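Local coordinates for protein NADH kinase POS5 (PDB 3AFO) that phosphorylates NADH, and with a twofold lower preference NAD(+), using ATP, and so is a key source of the cellular reductant NADPH, at residues A[15-23]-A[35-43]; A[56-64]-A[81-89]. All coordinates share one frame; numbering follows the deposited sequence. Where two conformers were deposited one is given.

From the N terminus, the chain leaves strand 8-12, runs through the loop 15-20 and enters the hairpin of strands 23-25 and 33-36. Interaction 1 closes that hairpin, binding residues 15-23 to 35-43, up to the first residue of strand 43-48 of the five-stranded parallel sheet. Interaction 2 opens only afterwards: it sets helix 53-69, the helix of the beta-alpha-beta crossover from strand 43-48 to strand 74-76, against helix 79-86. The two loops therefore follow in series, neither nested nor crossed, with centres about 23 Å apart and nearest atoms about 8 Å apart. The first joins the antiparallel sheet that holds strands 23-25 and 33-36 to the parallel sheet; the second pairs helices beside the parallel one.

Interaction 1 (A[15-23]-A[35-43]); sequences NLRSSSSAD and LIWQNPLQN
D23 and I36 form a hydrogen-bonded antiparallel pair at the base of the hairpin of strands 23-25 and 33-36. D23 N gives its hydrogen to I36 O at 2.8 Å, and I36 N returns a nearly straight bond to D23 O (3.0 Å, 176°). Beside this pair A22, whose methyl group is small enough to fit between larger neighbours, presses CB tightly on L35 CD1 at 3.3 Å and also meets W37 CE3 obliquely. The indole lies between L41 CB over one face and L35 CD1 over the other, and its NE1 is spent on V168 O. On the side of S21 and Q38 regular pairing gives way to water: one molecule donates to S21 O and accepts from Q38 N (2.9 Å). S20 is buried, and its short side chain lets the amide of N39 come close, ND2 lying 3.2 Å from S20 CB.

The side chain of N43 can be followed outward. From CB the chain turns with CG anti to the carbonyl carbon (chi1 -58°), which lays it alongside L16, the two running past each other in opposite directions. CG is 4.0 Å from L16 CD1. At the tip the amide divides its work: OD1 accepts from a water at 2.8 Å, which itself accepts from R17 N, and also from N74 ND2, while ND2 donates to R114 O and lies 2.9 Å from R17 O. Asparagine suits this buried place because one flat group carries both an acceptor and a donor.

The contact is thus apolar round the indole and polar at either end, so that the irregular loop is held by backbone bonds to strand 33-36 and by N43 and its water to the start of strand 43-48.

Interaction 2 (A[56-64]-A[81-89]); sequences REAMVEFIT and VAEEISQDF
R56 and D88 form a salt bridge between helix 53-69 and the type I turn S86-F89 at the end of the helix 79-86 region; the axes of 56-64 and 81-86 cross at 86°. Among the charged groups, R56 grips D88 side-on: NE reaches OD2 at 2.6 Å and NH2 reaches OD1 at 2.7 Å, each oxygen offering its syn lone pair, with guanidinium and carboxylate planes only 19° apart. The extended arginine chain, CG anti to the backbone N (chi1 -178°), carries the group over to the turn. A weak bond joins NH1 to E84 OE2 at 3.4 Å, while E84 OE1 pairs with K48. A methionine in place of R56 would probably leave the D88 carboxylate without its mate and free to turn.

The apolar contacts lie alongside. I85 is a knob among R56, M59, V60 and I63, its CD1 meeting I63 CD1 tip to tip; the flexible thioether of M59 crosses it and sets SD 3.5 Å from V81 CG1.

In the aromatic group, V60 CG1 lies over one face of the F89 ring in a CH-pi contact, 4.1 Å from its centroid, while I63 CG2 approaches CZ obliquely.

Chemically, an oily core of methionine, valine, isoleucine and phenylalanine is flanked by the charges of R56, E84 and D88, with K48 beyond, which probably help fix how helix 53-69 sits against helix 79-86 and its turn.

Interaction 1 (A[15-23]-A[35-43])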
loop_
_atom_site.group_PDB
_atom_site.type_symbol
_atom_site.label_atom_id
_atom_site.label_comp_id
_atom_site.label_asym_id
_atom_site.label_seq_id
_atom_site.Cartn_x
_atom_site.Cartn_y
_atom_site.Cartn_z
ATOM N N ASN A 15 48.134 24.743 -2.043
ATOM C CA ASN A 15 49.280 24.616 -2.954
ATOM C C ASN A 15 48.858 24.134 -4.339
ATOM O O ASN A 15 49.646 24.203 -5.287
ATOM C CB ASN A 15 50.335 23.648 -2.405
ATOM C CG ASN A 15 51.038 24.172 -1.162
ATOM O OD1 ASN A 15 50.798 25.299 -0.711
ATOM N ND2 ASN A 15 51.912 23.349 -0.600
ATOM N N LEU A 16 47.625 23.634 -4.448
ATOM C CA LEU A 16 47.104 23.116 -5.714
ATOM C C LEU A 16 46.303 24.167 -6.478
ATOM O O LEU A 16 45.802 25.125 -5.890
ATOM C CB LEU A 16 46.241 21.865 -5.485
ATOM C CG LEU A 16 46.867 20.696 -4.712
ATOM C CD1 LEU A 16 45.878 19.538 -4.581
ATOM C CD2 LEU A 16 48.177 20.228 -5.366
ATOM N N ARG A 17 46.187 23.951 -7.788
ATOM C CA ARG A 17 45.473 24.834 -8.703
ATOM C C ARG A 17 43.965 24.669 -8.572
ATOM O O ARG A 17 43.487 23.606 -8.182
ATOM C CB ARG A 17 45.871 24.534 -10.156
ATOM C CG ARG A 17 47.379 24.436 -10.430
ATOM C CD ARG A 17 48.054 25.795 -10.461
ATOM N NE ARG A 17 47.651 26.607 -11.609
ATOM C CZ ARG A 17 48.467 27.445 -12.252
ATOM N NH1 ARG A 17 49.733 27.564 -11.878
ATOM N NH2 ARG A 17 48.015 28.153 -13.274
ATOM N N SER A 18 43.231 25.725 -8.919
ATOM C CA SER A 18 41.764 25.717 -8.966
ATOM C C SER A 18 41.193 24.588 -9.817
ATOM O O SER A 18 41.823 24.148 -10.779
ATOM C CB SER A 18 41.255 27.060 -9.503
ATOM O OG SER A 18 41.453 28.088 -8.550
ATOM N N SER A 19 39.986 24.143 -9.462
ATOM C CA SER A 19 39.291 23.049 -10.156
ATOM C C SER A 19 39.212 23.230 -11.662
ATOM O O SER A 19 39.015 24.337 -12.163
ATOM C CB SER A 19 37.863 22.889 -9.628
ATOM O OG SER A 19 37.812 23.025 -8.226
ATOM N N SER A 20 39.355 22.118 -12.372
ATOM C CA SER A 20 39.068 22.071 -13.797
ATOM C C SER A 20 37.691 21.445 -13.992
ATOM O O SER A 20 37.527 20.230 -13.835
ATOM C CB SER A 20 40.132 21.254 -14.538
ATOM O OG SER A 20 40.215 19.925 -14.052
ATOM N N SER A 21 36.696 22.272 -14.309
ATOM C CA SER A 21 35.370 21.757 -14.629
ATOM C C SER A 21 35.460 20.966 -15.934
ATOM O O SER A 21 35.970 21.464 -16.940
ATOM C CB SER A 21 34.344 22.885 -14.744
ATOM O OG SER A 21 34.738 23.845 -15.712
ATOM N N ALA A 22 34.993 19.724 -15.899
ATOM C CA ALA A 22 35.029 18.856 -17.064
ATOM C C ALA A 22 33.924 19.208 -18.050
ATOM O O ALA A 22 33.076 20.055 -17.775
ATOM C CB ALA A 22 34.922 17.412 -16.636
ATOM N N ASP A 23 33.957 18.564 -19.206
ATOM C CA ASP A 23 32.887 18.682 -20.179
ATOM C C ASP A 23 32.003 17.443 -20.149
ATOM O O ASP A 23 32.482 16.337 -19.870
ATOM C CB ASP A 23 33.455 18.899 -21.584
ATOM C CG ASP A 23 33.434 20.356 -21.995
ATOM O OD1 ASP A 23 32.319 20.902 -22.190
ATOM O OD2 ASP A 23 34.527 20.952 -22.123
ATOM N N LEU A 35 32.224 11.953 -19.904
ATOM C CA LEU A 35 33.083 12.808 -19.094
ATOM C C LEU A 35 34.417 13.043 -19.826
ATOM O O LEU A 35 35.257 12.152 -19.914
ATOM C CB LEU A 35 33.308 12.184 -17.709
ATOM C CG LEU A 35 34.302 12.815 -16.718
ATOM C CD1 LEU A 35 33.945 14.237 -16.382
ATOM C CD2 LEU A 35 34.394 11.998 -15.446
ATOM N N ILE A 36 34.586 14.242 -20.368
ATOM C CA ILE A 36 35.789 14.579 -21.131
ATOM C C ILE A 36 36.472 15.756 -20.452
ATOM O O ILE A 36 35.886 16.832 -20.298
ATOM C CB ILE A 36 35.473 14.841 -22.642
ATOM C CG1 ILE A 36 34.848 13.587 -23.269
ATOM C CG2 ILE A 36 36.751 15.217 -23.425
ATOM C CD1 ILE A 36 34.127 13.813 -24.578
ATOM N N TRP A 37 37.701 15.522 -20.010
ATOM C CA TRP A 37 38.468 16.519 -19.286
ATOM C C TRP A 37 39.016 17.569 -20.252
ATOM O O TRP A 37 39.764 17.236 -21.173
ATOM C CB TRP A 37 39.601 15.843 -18.506
ATOM C CG TRP A 37 39.099 14.823 -17.508
ATOM C CD1 TRP A 37 39.105 13.463 -17.644
ATOM C CD2 TRP A 37 38.501 15.096 -16.237
ATOM N NE1 TRP A 37 38.549 12.868 -16.531
ATOM C CE2 TRP A 37 38.175 13.850 -15.650
ATOM C CE3 TRP A 37 38.216 16.273 -15.531
ATOM C CZ2 TRP A 37 37.575 13.751 -14.395
ATOM C CZ3 TRP A 37 37.622 16.172 -14.285
ATOM C CH2 TRP A 37 37.307 14.922 -13.729
ATOM N N GLN A 38 38.618 18.827 -20.063
ATOM C CA GLN A 38 39.188 19.917 -20.864
ATOM C C GLN A 38 40.638 20.186 -20.439
ATOM O O GLN A 38 41.542 20.130 -21.273
ATOM C CB GLN A 38 38.333 21.187 -20.830
ATOM C CG GLN A 38 38.722 22.168 -21.947
ATOM C CD GLN A 38 37.840 23.399 -22.020
ATOM O OE1 GLN A 38 37.691 24.144 -21.045
ATOM N NE2 GLN A 38 37.268 23.635 -23.193
ATOM N N ASN A 39 40.849 20.467 -19.152
ATOM C CA ASN A 39 42.184 20.382 -18.553
ATOM C C ASN A 39 42.347 18.962 -18.016
ATOM O O ASN A 39 41.391 18.409 -17.479
ATOM C CB ASN A 39 42.362 21.358 -17.374
ATOM C CG ASN A 39 41.651 22.689 -17.572
ATOM O OD1 ASN A 39 41.329 23.086 -18.688
ATOM N ND2 ASN A 39 41.411 23.388 -16.472
ATOM N N PRO A 40 43.550 18.367 -18.152
ATOM C CA PRO A 40 43.773 17.007 -17.635
ATOM C C PRO A 40 43.407 16.841 -16.151
ATOM O O PRO A 40 43.556 17.773 -15.359
ATOM C CB PRO A 40 45.276 16.793 -17.848
ATOM C CG PRO A 40 45.615 17.687 -19.028
ATOM C CD PRO A 40 44.756 18.907 -18.820
ATOM N N LEU A 41 42.908 15.661 -15.798
ATOM C CA LEU A 41 42.558 15.348 -14.409
ATOM C C LEU A 41 43.812 15.315 -13.539
ATOM O O LEU A 41 44.757 14.592 -13.850
ATOM C CB LEU A 41 41.842 13.988 -14.345
ATOM C CG LEU A 41 41.678 13.280 -12.998
ATOM C CD1 LEU A 41 40.891 14.137 -12.025
ATOM C CD2 LEU A 41 41.023 11.917 -13.174
ATOM N N GLN A 42 43.809 16.086 -12.456
ATOM C CA GLN A 42 44.939 16.122 -11.530
ATOM C C GLN A 42 44.558 16.003 -10.048
ATOM O O GLN A 42 45.121 15.166 -9.340
ATOM C CB GLN A 42 45.772 17.394 -11.735
ATOM C CG GLN A 42 46.633 17.403 -12.987
ATOM C CD GLN A 42 47.609 18.569 -12.984
ATOM O OE1 GLN A 42 47.216 19.731 -13.112
ATOM N NE2 GLN A 42 48.892 18.260 -12.815
ATOM N N ASN A 43 43.628 16.848 -9.589
ATOM C CA ASN A 43 43.286 16.945 -8.170
ATOM C C ASN A 43 42.163 15.968 -7.778
ATOM O O ASN A 43 40.983 16.203 -8.074
ATOM C CB ASN A 43 42.868 18.367 -7.801
ATOM C CG ASN A 43 43.949 19.415 -8.097
ATOM O OD1 ASN A 43 45.120 19.093 -8.353
ATOM N ND2 ASN A 43 43.547 20.684 -8.052
HETATM O O HOH W 1 46.921 21.174 -8.928
HETATM O O HOH W 2 37.893 19.812 -17.443
#

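Interaction 2 (A[56-64]-A[81-89])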
loop_
_atom_site.group_PDB
_atom_site.type_symbol
_atom_site.label_atom_id
_atom_site.label_comp_id
_atom_site.label_asym_id
_atom_site.label_seq_id
_atom_site.Cartn_x
_atom_site.Cartn_y
_atom_site.Cartn_z
ATOM N N ARG A 56 39.820 2.300 5.095
ATOM C CA ARG A 56 41.142 2.855 5.375
ATOM C C ARG A 56 42.203 2.104 4.558
ATOM O O ARG A 56 43.073 2.719 3.934
ATOM C CB ARG A 56 41.435 2.811 6.877
ATOM C CG ARG A 56 42.781 3.409 7.298
ATOM C CD ARG A 56 42.894 3.475 8.835
ATOM N NE ARG A 56 44.282 3.407 9.302
ATOM C CZ ARG A 56 44.683 3.685 10.544
ATOM N NH1 ARG A 56 43.808 4.068 11.474
ATOM N NH2 ARG A 56 45.973 3.589 10.862
ATOM N N GLU A 57 42.096 0.778 4.526
ATOM C CA GLU A 57 42.979 -0.052 3.714
ATOM C C GLU A 57 42.859 0.264 2.232
ATOM O O GLU A 57 43.871 0.363 1.531
ATOM C CB GLU A 57 42.698 -1.536 3.960
ATOM C CG GLU A 57 43.273 -2.052 5.290
ATOM C CD GLU A 57 42.683 -3.389 5.715
ATOM O OE1 GLU A 57 42.292 -4.188 4.833
ATOM O OE2 GLU A 57 42.604 -3.636 6.941
ATOM N N ALA A 58 41.620 0.420 1.764
ATOM C CA ALA A 58 41.351 0.749 0.363
ATOM C C ALA A 58 41.895 2.125 -0.006
ATOM O O ALA A 58 42.437 2.300 -1.100
ATOM C CB ALA A 58 39.858 0.676 0.068
ATOM N N MET A 59 41.755 3.092 0.901
ATOM C CA MET A 59 42.261 4.445 0.657
ATOM C C MET A 59 43.784 4.439 0.454
ATOM O O MET A 59 44.294 5.014 -0.507
ATOM C CB MET A 59 41.884 5.379 1.800
ATOM C CG MET A 59 42.362 6.809 1.602
ATOM S SD MET A 59 41.879 7.869 2.954
ATOM C CE MET A 59 40.349 8.501 2.256
ATOM N N VAL A 60 44.493 3.772 1.356
ATOM C CA VAL A 60 45.947 3.658 1.258
ATOM C C VAL A 60 46.349 2.969 -0.045
ATOM O O VAL A 60 47.252 3.431 -0.751
ATOM C CB VAL A 60 46.531 2.947 2.505
ATOM C CG1 VAL A 60 48.029 2.668 2.351
ATOM C CG2 VAL A 60 46.277 3.792 3.732
ATOM N N GLU A 61 45.649 1.886 -0.383
ATOM C CA GLU A 61 45.912 1.137 -1.610
ATOM C C GLU A 61 45.602 1.962 -2.867
ATOM O O GLU A 61 46.321 1.879 -3.876
ATOM C CB GLU A 61 45.113 -0.172 -1.592
ATOM C CG GLU A 61 45.400 -1.131 -2.733
ATOM C CD GLU A 61 44.506 -2.377 -2.700
ATOM O OE1 GLU A 61 43.957 -2.709 -1.626
ATOM O OE2 GLU A 61 44.352 -3.026 -3.757
ATOM N N PHE A 62 44.541 2.762 -2.812
ATOM C CA PHE A 62 44.180 3.573 -3.960
ATOM C C PHE A 62 45.196 4.695 -4.191
ATOM O O PHE A 62 45.642 4.910 -5.312
ATOM C CB PHE A 62 42.764 4.142 -3.804
ATOM C CG PHE A 62 42.260 4.834 -5.027
ATOM C CD1 PHE A 62 42.107 4.139 -6.219
ATOM C CD2 PHE A 62 41.922 6.180 -4.987
ATOM C CE1 PHE A 62 41.626 4.786 -7.379
ATOM C CE2 PHE A 62 41.444 6.826 -6.131
ATOM C CZ PHE A 62 41.302 6.125 -7.327
ATOM N N ILE A 63 45.553 5.389 -3.116
ATOM C CA ILE A 63 46.525 6.482 -3.141
ATOM C C ILE A 63 47.909 6.001 -3.597
ATOM O O ILE A 63 48.592 6.694 -4.363
ATOM C CB ILE A 63 46.617 7.156 -1.756
ATOM C CG1 ILE A 63 45.294 7.864 -1.429
ATOM C CG2 ILE A 63 47.799 8.142 -1.697
ATOM C CD1 ILE A 63 45.176 8.365 -0.005
ATOM N N THR A 64 48.308 4.820 -3.119
ATOM C CA THR A 64 49.544 4.154 -3.558
ATOM C C THR A 64 49.529 3.952 -5.079
ATOM O O THR A 64 50.483 4.328 -5.773
ATOM C CB THR A 64 49.786 2.831 -2.768
ATOM O OG1 THR A 64 49.974 3.137 -1.382
ATOM C CG2 THR A 64 51.028 2.064 -3.268
ATOM N N VAL A 81 41.859 12.565 8.463
ATOM C CA VAL A 81 42.187 11.389 7.668
ATOM C C VAL A 81 43.671 11.366 7.279
ATOM O O VAL A 81 44.322 10.323 7.389
ATOM C CB VAL A 81 41.284 11.288 6.420
ATOM C CG1 VAL A 81 41.859 10.334 5.395
ATOM C CG2 VAL A 81 39.867 10.850 6.822
ATOM N N ALA A 82 44.194 12.513 6.833
ATOM C CA ALA A 82 45.625 12.666 6.531
ATOM C C ALA A 82 46.492 12.192 7.700
ATOM O O ALA A 82 47.397 11.368 7.521
ATOM C CB ALA A 82 45.948 14.121 6.182
ATOM N N GLU A 83 46.185 12.702 8.891
ATOM C CA GLU A 83 46.861 12.298 10.120
ATOM C C GLU A 83 46.638 10.819 10.430
ATOM O O GLU A 83 47.575 10.110 10.809
ATOM C CB GLU A 83 46.387 13.154 11.296
ATOM C CG GLU A 83 47.207 14.428 11.538
ATOM C CD GLU A 83 46.845 15.113 12.860
ATOM O OE1 GLU A 83 45.639 15.262 13.144
ATOM O OE2 GLU A 83 47.761 15.495 13.624
ATOM N N GLU A 84 45.397 10.360 10.260
ATOM C CA GLU A 84 45.039 8.970 10.522
ATOM C C GLU A 84 45.846 7.997 9.664
ATOM O O GLU A 84 46.394 7.030 10.181
ATOM C CB GLU A 84 43.540 8.741 10.289
ATOM C CG GLU A 84 43.063 7.339 10.645
ATOM C CD GLU A 84 41.671 7.031 10.119
ATOM O OE1 GLU A 84 41.138 7.832 9.318
ATOM O OE2 GLU A 84 41.113 5.980 10.500
ATOM N N ILE A 85 45.920 8.257 8.362
ATOM C CA ILE A 85 46.511 7.302 7.426
ATOM C C ILE A 85 48.019 7.470 7.204
ATOM O O ILE A 85 48.639 6.614 6.571
ATOM C CB ILE A 85 45.767 7.276 6.061
ATOM C CG1 ILE A 85 45.976 8.596 5.295
ATOM C CG2 ILE A 85 44.275 6.961 6.269
ATOM C CD1 ILE A 85 45.513 8.569 3.861
ATOM N N SER A 86 48.600 8.561 7.708
ATOM C CA SER A 86 50.024 8.847 7.478
ATOM C C SER A 86 50.943 7.699 7.935
ATOM O O SER A 86 51.890 7.341 7.224
ATOM C CB SER A 86 50.452 10.202 8.062
ATOM O OG SER A 86 50.118 10.324 9.430
ATOM N N GLN A 87 50.666 7.120 9.107
ATOM C CA GLN A 87 51.451 5.967 9.586
ATOM C C GLN A 87 51.262 4.695 8.749
ATOM O O GLN A 87 52.042 3.752 8.890
ATOM C CB GLN A 87 51.200 5.655 11.073
ATOM C CG GLN A 87 51.676 6.728 12.046
ATOM C CD GLN A 87 52.491 6.183 13.222
ATOM O OE1 GLN A 87 52.237 5.083 13.723
ATOM N NE2 GLN A 87 53.478 6.964 13.668
ATOM N N ASP A 88 50.242 4.663 7.886
ATOM C CA ASP A 88 49.938 3.443 7.102
ATOM C C ASP A 88 50.804 3.211 5.859
ATOM O O ASP A 88 50.802 2.107 5.298
ATOM C CB ASP A 88 48.456 3.382 6.679
ATOM C CG ASP A 88 47.495 3.334 7.849
ATOM O OD1 ASP A 88 47.949 3.267 9.016
ATOM O OD2 ASP A 88 46.266 3.392 7.591
ATOM N N PHE A 89 51.501 4.248 5.399
ATOM C CA PHE A 89 52.381 4.095 4.242
ATOM C C PHE A 89 53.739 3.624 4.738
ATOM O O PHE A 89 54.369 4.281 5.571
ATOM C CB PHE A 89 52.502 5.401 3.462
ATOM C CG PHE A 89 51.216 5.839 2.814
ATOM C CD1 PHE A 89 50.974 5.562 1.468
ATOM C CD2 PHE A 89 50.244 6.517 3.549
ATOM C CE1 PHE A 89 49.784 5.968 0.863
ATOM C CE2 PHE A 89 49.047 6.928 2.948
ATOM C CZ PHE A 89 48.824 6.654 1.606
#